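PDB 4IVF: glutathione S-transferase from Lodderomyces elongisporus, which binds two glutathione molecules per subunit and, as a glutathione S-transferase homologue, probably uses glutathione in conjugation or thiol-exchange chemistry. Local coordinates for residues Y11-P16 with G56-I61; I61-F66 with L82-D87. All blocks are in the same frame, centred on the assembly; numbering follows the deposited sequence.

Contact 1: Y11-P16 with G56-I61. With GSH (glutathione), chain U; GSH (glutathione), chain T.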
# COMPACT_ATOMS: atom_id res chain seq x y z
N TYR F 11 11.45 -2.41 -15.24
CA TYR F 11 10.36 -2.25 -16.19
C TYR F 11 9.56 -1.05 -15.72
O TYR F 11 8.98 -1.05 -14.63
CB TYR F 11 9.49 -3.51 -16.25
CG TYR F 11 10.27 -4.74 -16.69
CD1 TYR F 11 10.59 -4.93 -18.02
CD2 TYR F 11 10.71 -5.68 -15.77
CE1 TYR F 11 11.32 -6.03 -18.43
CE2 TYR F 11 11.45 -6.79 -16.18
CZ TYR F 11 11.74 -6.96 -17.52
OH TYR F 11 12.46 -8.05 -17.95
N THR F 12 9.54 0.01 -16.53
CA THR F 12 8.97 1.25 -16.05
C THR F 12 8.46 2.15 -17.16
O THR F 12 8.49 1.79 -18.34
CB THR F 12 10.00 2.00 -15.18
OG1 THR F 12 9.37 3.13 -14.55
CG2 THR F 12 11.19 2.47 -16.02
N ALA F 13 7.95 3.31 -16.76
CA ALA F 13 7.44 4.34 -17.66
C ALA F 13 7.59 5.67 -16.91
O ALA F 13 7.66 5.68 -15.69
CB ALA F 13 5.97 4.07 -18.00
N PRO F 14 7.62 6.79 -17.65
CA PRO F 14 7.81 8.08 -16.97
C PRO F 14 6.55 8.52 -16.21
O PRO F 14 5.72 9.26 -16.74
CB PRO F 14 8.14 9.03 -18.12
CG PRO F 14 7.54 8.40 -19.32
CD PRO F 14 7.57 6.92 -19.11
N THR F 15 6.42 8.05 -14.97
CA THR F 15 5.19 8.17 -14.19
C THR F 15 5.60 8.25 -12.71
O THR F 15 6.71 7.83 -12.37
CB THR F 15 4.28 6.93 -14.39
OG1 THR F 15 4.98 5.74 -14.00
CG2 THR F 15 3.80 6.78 -15.86
N PRO F 16 4.72 8.80 -11.84
CA PRO F 16 5.06 8.98 -10.42
C PRO F 16 5.55 7.68 -9.79
O PRO F 16 6.46 7.69 -8.96
CB PRO F 16 3.72 9.36 -9.76
CG PRO F 16 2.77 9.64 -10.87
CD PRO F 16 3.32 9.13 -12.15
N GLY F 56 -0.28 -6.63 -14.28
CA GLY F 56 -0.13 -5.96 -15.56
C GLY F 56 0.05 -4.45 -15.46
O GLY F 56 -0.58 -3.70 -16.20
N ARG F 57 0.91 -4.03 -14.53
CA ARG F 57 1.25 -2.62 -14.38
C ARG F 57 2.74 -2.46 -14.10
O ARG F 57 3.40 -3.39 -13.66
CB ARG F 57 0.45 -1.99 -13.24
CG ARG F 57 -1.05 -2.16 -13.36
CD ARG F 57 -1.74 -1.40 -12.25
NE ARG F 57 -2.30 -0.14 -12.71
CZ ARG F 57 -3.06 0.66 -11.97
NH1 ARG F 57 -3.35 0.32 -10.71
NH2 ARG F 57 -3.52 1.79 -12.49
N ILE F 58 3.28 -1.28 -14.36
CA ILE F 58 4.65 -0.99 -14.01
C ILE F 58 4.60 -0.19 -12.71
O ILE F 58 3.56 0.38 -12.39
CB ILE F 58 5.38 -0.22 -15.16
CG1 ILE F 58 4.67 1.11 -15.46
CG2 ILE F 58 5.53 -1.12 -16.43
CD1 ILE F 58 5.27 2.32 -14.74
N PRO F 59 5.71 -0.13 -11.96
CA PRO F 59 6.99 -0.76 -12.27
C PRO F 59 7.10 -2.17 -11.74
O PRO F 59 6.31 -2.62 -10.90
CB PRO F 59 7.98 0.15 -11.55
CG PRO F 59 7.25 0.55 -10.33
CD PRO F 59 5.82 0.74 -10.77
N THR F 60 8.10 -2.87 -12.25
CA THR F 60 8.42 -4.21 -11.84
C THR F 60 9.93 -4.29 -11.98
O THR F 60 10.49 -3.70 -12.91
CB THR F 60 7.75 -5.25 -12.78
OG1 THR F 60 6.33 -5.21 -12.59
CG2 THR F 60 8.24 -6.66 -12.49
N ILE F 61 10.59 -4.98 -11.06
CA ILE F 61 12.03 -5.18 -11.19
C ILE F 61 12.39 -6.65 -11.32
O ILE F 61 11.61 -7.53 -10.96
CB ILE F 61 12.83 -4.57 -10.01
CG1 ILE F 61 12.47 -5.28 -8.71
CG2 ILE F 61 12.57 -3.06 -9.91
CD1 ILE F 61 13.38 -4.92 -7.57
N1 GSH U . 0.10 -0.04 -6.79
CA1 GSH U . 1.00 0.07 -7.90
C1 GSH U . 2.34 0.42 -7.43
O11 GSH U . 3.36 -0.07 -7.97
O12 GSH U . 2.50 1.24 -6.49
CB1 GSH U . 0.49 1.11 -8.89
CG1 GSH U . 1.19 0.91 -10.17
CD1 GSH U . 0.62 1.75 -11.31
OE1 GSH U . -0.36 2.49 -11.18
N2 GSH U . 1.30 1.69 -12.65
CA2 GSH U . 0.77 2.46 -13.75
C2 GSH U . 0.45 1.52 -14.88
O2 GSH U . 1.23 0.60 -15.15
CB2 GSH U . 1.77 3.44 -14.17
SG2 GSH U . 2.18 4.52 -12.83
N3 GSH U . -0.77 1.69 -15.66
CA3 GSH U . -1.04 0.77 -16.75
C3 GSH U . -2.40 0.18 -16.66
O31 GSH U . -3.01 0.12 -15.57
O32 GSH U . -2.93 -0.27 -17.71
N1 GSH T . -5.69 1.90 -15.18
CA1 GSH T . -5.63 3.33 -15.00
C1 GSH T . -6.99 3.89 -15.07
O11 GSH T . -7.98 3.13 -15.15
O12 GSH T . -7.16 5.13 -15.03
CB1 GSH T . -4.68 3.98 -16.01
CG1 GSH T . -4.03 5.18 -15.41
CD1 GSH T . -2.99 4.82 -14.34
OE1 GSH T . -2.45 3.71 -14.31
N2 GSH T . -2.61 5.83 -13.29
CA2 GSH T . -1.63 5.48 -12.27
C2 GSH T . -2.32 5.37 -10.93
O2 GSH T . -3.29 6.06 -10.69
CB2 GSH T . -0.62 6.53 -12.16
SG2 GSH T . 0.11 6.85 -13.73
N3 GSH T . -1.82 4.46 -9.92
CA3 GSH T . -2.51 4.39 -8.65
C3 GSH T . -1.56 4.11 -7.55
O31 GSH T . -0.36 4.47 -7.63
O32 GSH T . -1.97 3.49 -6.54
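Part of the glutathione site of the thioredoxin-like domain is built here, where Tyr-11 near the end of strand 8-12 pairs with Thr-60 at the start of strand 60-63 and the loops running on from that pair hold the ligand. Tyr-11 and Thr-60 form an antiparallel hydrogen-bonded pair. Tyr-11 N gives a short bond to Thr-60 O (2.8 Å), and Thr-60 N returns a longer one to Tyr-11 O (3.1 Å). Pro-59 CA also brings its hydrogen to Tyr-11 O. Beyond the pair, Ile-58 leans onto the other loop. Its CG1 lies between the backbone N and the carbonyl carbon (chi1 59°), which carries CD1 up to Ala-13 CB (3.8 Å) and beside Thr-15 OG1.

The peptide bond between Ile-58 and Pro-59 is cis, and the backbone of Ile-58 grips the first glutathione, chain U, like a strand partner. Ile-58 N donates to ligand O2 (2.9 Å), while ligand N2 donates to Ile-58 O. The thiol sulfur SG2 of this glutathione sits 3.3 Å from Thr-15 OG1, which donates to Ala-13 O and, as N-cap of helix 16-27, weakly accepts from Gly-18 N.

Arg-57 spans both ligands. Its NE donates to O31 of the chain U glutathione (3.0 Å), whose OE1 lies over one guanidinium face, and NH2 donates to OE1 of the chain T molecule (2.9 Å). Arg-57 NH1 forms a salt bridge with Glu-117 of the second subunit, tying the site to the dimer interface. A cis-proline whose preceding residue pairs by its backbone with the cysteinyl part of glutathione is the hallmark of the glutathione site in thioredoxin-fold transferases.

Contact 2: I61-F66 with L82-D87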
# COMPACT_ATOMS: atom_id res chain seq x y z
N ILE F 61 10.59 -4.98 -11.06
CA ILE F 61 12.03 -5.18 -11.19
C ILE F 61 12.39 -6.65 -11.32
O ILE F 61 11.61 -7.53 -10.96
CB ILE F 61 12.83 -4.57 -10.01
CG1 ILE F 61 12.47 -5.28 -8.71
CG2 ILE F 61 12.57 -3.06 -9.91
CD1 ILE F 61 13.38 -4.92 -7.57
N ASN F 62 13.57 -6.91 -11.87
CA ASN F 62 14.18 -8.23 -11.81
C ASN F 62 15.60 -8.06 -11.31
O ASN F 62 16.43 -7.42 -11.97
CB ASN F 62 14.19 -8.95 -13.17
CG ASN F 62 14.74 -10.39 -13.08
OD1 ASN F 62 15.59 -10.70 -12.24
ND2 ASN F 62 14.26 -11.26 -13.96
N ASP F 63 15.85 -8.63 -10.13
CA ASP F 63 17.17 -8.59 -9.53
C ASP F 63 17.87 -9.91 -9.76
O ASP F 63 17.56 -10.90 -9.10
CB ASP F 63 17.07 -8.32 -8.03
CG ASP F 63 18.40 -7.88 -7.44
OD1 ASP F 63 19.43 -8.06 -8.12
OD2 ASP F 63 18.42 -7.36 -6.30
N PRO F 64 18.84 -9.94 -10.68
CA PRO F 64 19.59 -11.18 -10.95
C PRO F 64 20.55 -11.49 -9.80
O PRO F 64 21.14 -12.57 -9.75
CB PRO F 64 20.35 -10.86 -12.24
CG PRO F 64 20.52 -9.36 -12.21
CD PRO F 64 19.34 -8.79 -11.45
N ASN F 65 20.70 -10.54 -8.88
CA ASN F 65 21.58 -10.72 -7.73
C ASN F 65 20.93 -11.56 -6.63
O ASN F 65 21.63 -12.06 -5.76
CB ASN F 65 22.06 -9.36 -7.19
CG ASN F 65 22.90 -8.57 -8.20
OD1 ASN F 65 24.01 -8.98 -8.55
ND2 ASN F 65 22.37 -7.45 -8.66
N PHE F 66 19.61 -11.71 -6.66
CA PHE F 66 18.92 -12.55 -5.68
C PHE F 66 19.19 -14.02 -5.96
O PHE F 66 18.71 -14.57 -6.95
CB PHE F 66 17.41 -12.29 -5.68
CG PHE F 66 16.70 -12.82 -4.45
CD1 PHE F 66 16.18 -14.10 -4.42
CD2 PHE F 66 16.57 -12.03 -3.31
CE1 PHE F 66 15.54 -14.59 -3.29
CE2 PHE F 66 15.93 -12.51 -2.18
CZ PHE F 66 15.42 -13.80 -2.17
N LEU F 82 10.37 -0.99 -2.98
CA LEU F 82 11.12 -0.07 -2.13
C LEU F 82 11.65 -0.76 -0.89
O LEU F 82 12.83 -0.65 -0.58
CB LEU F 82 10.28 1.17 -1.76
CG LEU F 82 10.12 2.11 -2.95
CD1 LEU F 82 9.05 3.18 -2.74
CD2 LEU F 82 11.46 2.72 -3.35
N GLN F 83 10.78 -1.50 -0.20
CA GLN F 83 11.14 -2.23 1.02
C GLN F 83 12.25 -3.23 0.72
O GLN F 83 13.22 -3.35 1.48
CB GLN F 83 9.90 -2.93 1.60
CG GLN F 83 9.97 -3.32 3.06
CD GLN F 83 10.42 -2.19 4.00
OE1 GLN F 83 9.87 -1.09 3.98
NE2 GLN F 83 11.42 -2.47 4.83
N TYR F 84 12.12 -3.92 -0.41
CA TYR F 84 13.12 -4.88 -0.85
C TYR F 84 14.50 -4.25 -1.05
O TYR F 84 15.49 -4.75 -0.54
CB TYR F 84 12.70 -5.61 -2.14
CG TYR F 84 13.85 -6.41 -2.73
CD1 TYR F 84 14.24 -7.62 -2.17
CD2 TYR F 84 14.57 -5.91 -3.81
CE1 TYR F 84 15.33 -8.32 -2.69
CE2 TYR F 84 15.65 -6.60 -4.32
CZ TYR F 84 16.02 -7.80 -3.77
OH TYR F 84 17.10 -8.48 -4.30
N LEU F 85 14.56 -3.16 -1.82
CA LEU F 85 15.81 -2.45 -2.09
C LEU F 85 16.47 -1.91 -0.81
O LEU F 85 17.70 -1.94 -0.67
CB LEU F 85 15.58 -1.31 -3.08
CG LEU F 85 15.16 -1.72 -4.50
CD1 LEU F 85 14.68 -0.51 -5.31
CD2 LEU F 85 16.29 -2.46 -5.23
N ALA F 86 15.65 -1.41 0.10
CA ALA F 86 16.18 -0.87 1.33
C ALA F 86 16.75 -2.00 2.19
O ALA F 86 17.86 -1.89 2.69
CB ALA F 86 15.09 -0.10 2.07
N ASP F 87 15.99 -3.08 2.35
CA ASP F 87 16.47 -4.25 3.10
C ASP F 87 17.79 -4.78 2.53
O ASP F 87 18.71 -5.08 3.28
CB ASP F 87 15.47 -5.42 3.03
CG ASP F 87 14.20 -5.16 3.82
OD1 ASP F 87 14.15 -4.19 4.62
OD2 ASP F 87 13.24 -5.95 3.63
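Tyr-84 and Asp-63 make the polar link between 82-87 and 61-66. Tyr-84 reaches out from helix 78-89 with CG anti to its backbone N (chi1 169°), and its OH donates to Asp-63 OD2 at 2.6 Å. The carboxylate oxygen lies at the edge of the phenol ring, in its plane, whereas the hydroxyl meets the acid from above the carboxylate plane, the two flat groups standing 84° apart. Tyr-89 OH also bonds to OD2, so two tyrosines of the same helix converge on one buried acid. That would be expected to keep Asp-63 ionised.

The other carboxylate oxygen holds the turn. Asp-63 OD1 accepts from Asn-65 N (2.9 Å), an Asx turn, and from Asn-65 ND2, which comes in on the syn lone pair of OD1. Within the type I turn from Asp-63 to Phe-66, Phe-66 N bonds to Asp-63 O at 3.3 Å. Asp-63 thus binds the turn through OD1 and helix 78-89 through OD2.

Apolar contacts flank the phenol. On one side Ile-61 CD1 touches Tyr-84 CD2 (4.1 Å), with Leu-85 CD2 a little farther from the same methyl. Phe-66 CD2 meets Tyr-84 CE1 at 4.0 Å, and the hydroxyl lies at the edge of the Phe-66 ring. Tyr-105 of the second subunit packs edge-to-face with Tyr-84, bringing the dimer partner to this helix.

Strand 61-63 and helix 82-87 run in roughly the same direction, their axes 26° apart and 11.4 Å at closest approach: a helix laid on one face of the mixed sheet, as in the thioredoxin fold.

Overall arrangement
From the N terminus, strand 8-12 enters the sheet and the chain makes helix 16-27, edge strand 32-36 and helix 47-52 before strand 60-63 returns beside the first; contact 1 closes that long loop. Contact 2 follows in series, neither nested nor crossed: after strand 60-63 the chain turns, forms edge strand 73-76 and comes back as helix 78-89, and contact 2 closes this shorter loop. Ile-61 belongs to both segment pairs, and strand 60-63 serves both, with one end in the sheet pairing and glutathione site of contact 1 and the other under the helix in contact 2. Together they tie the ligand-binding loops, sheet and helix 78-89 of one thioredoxin-like domain.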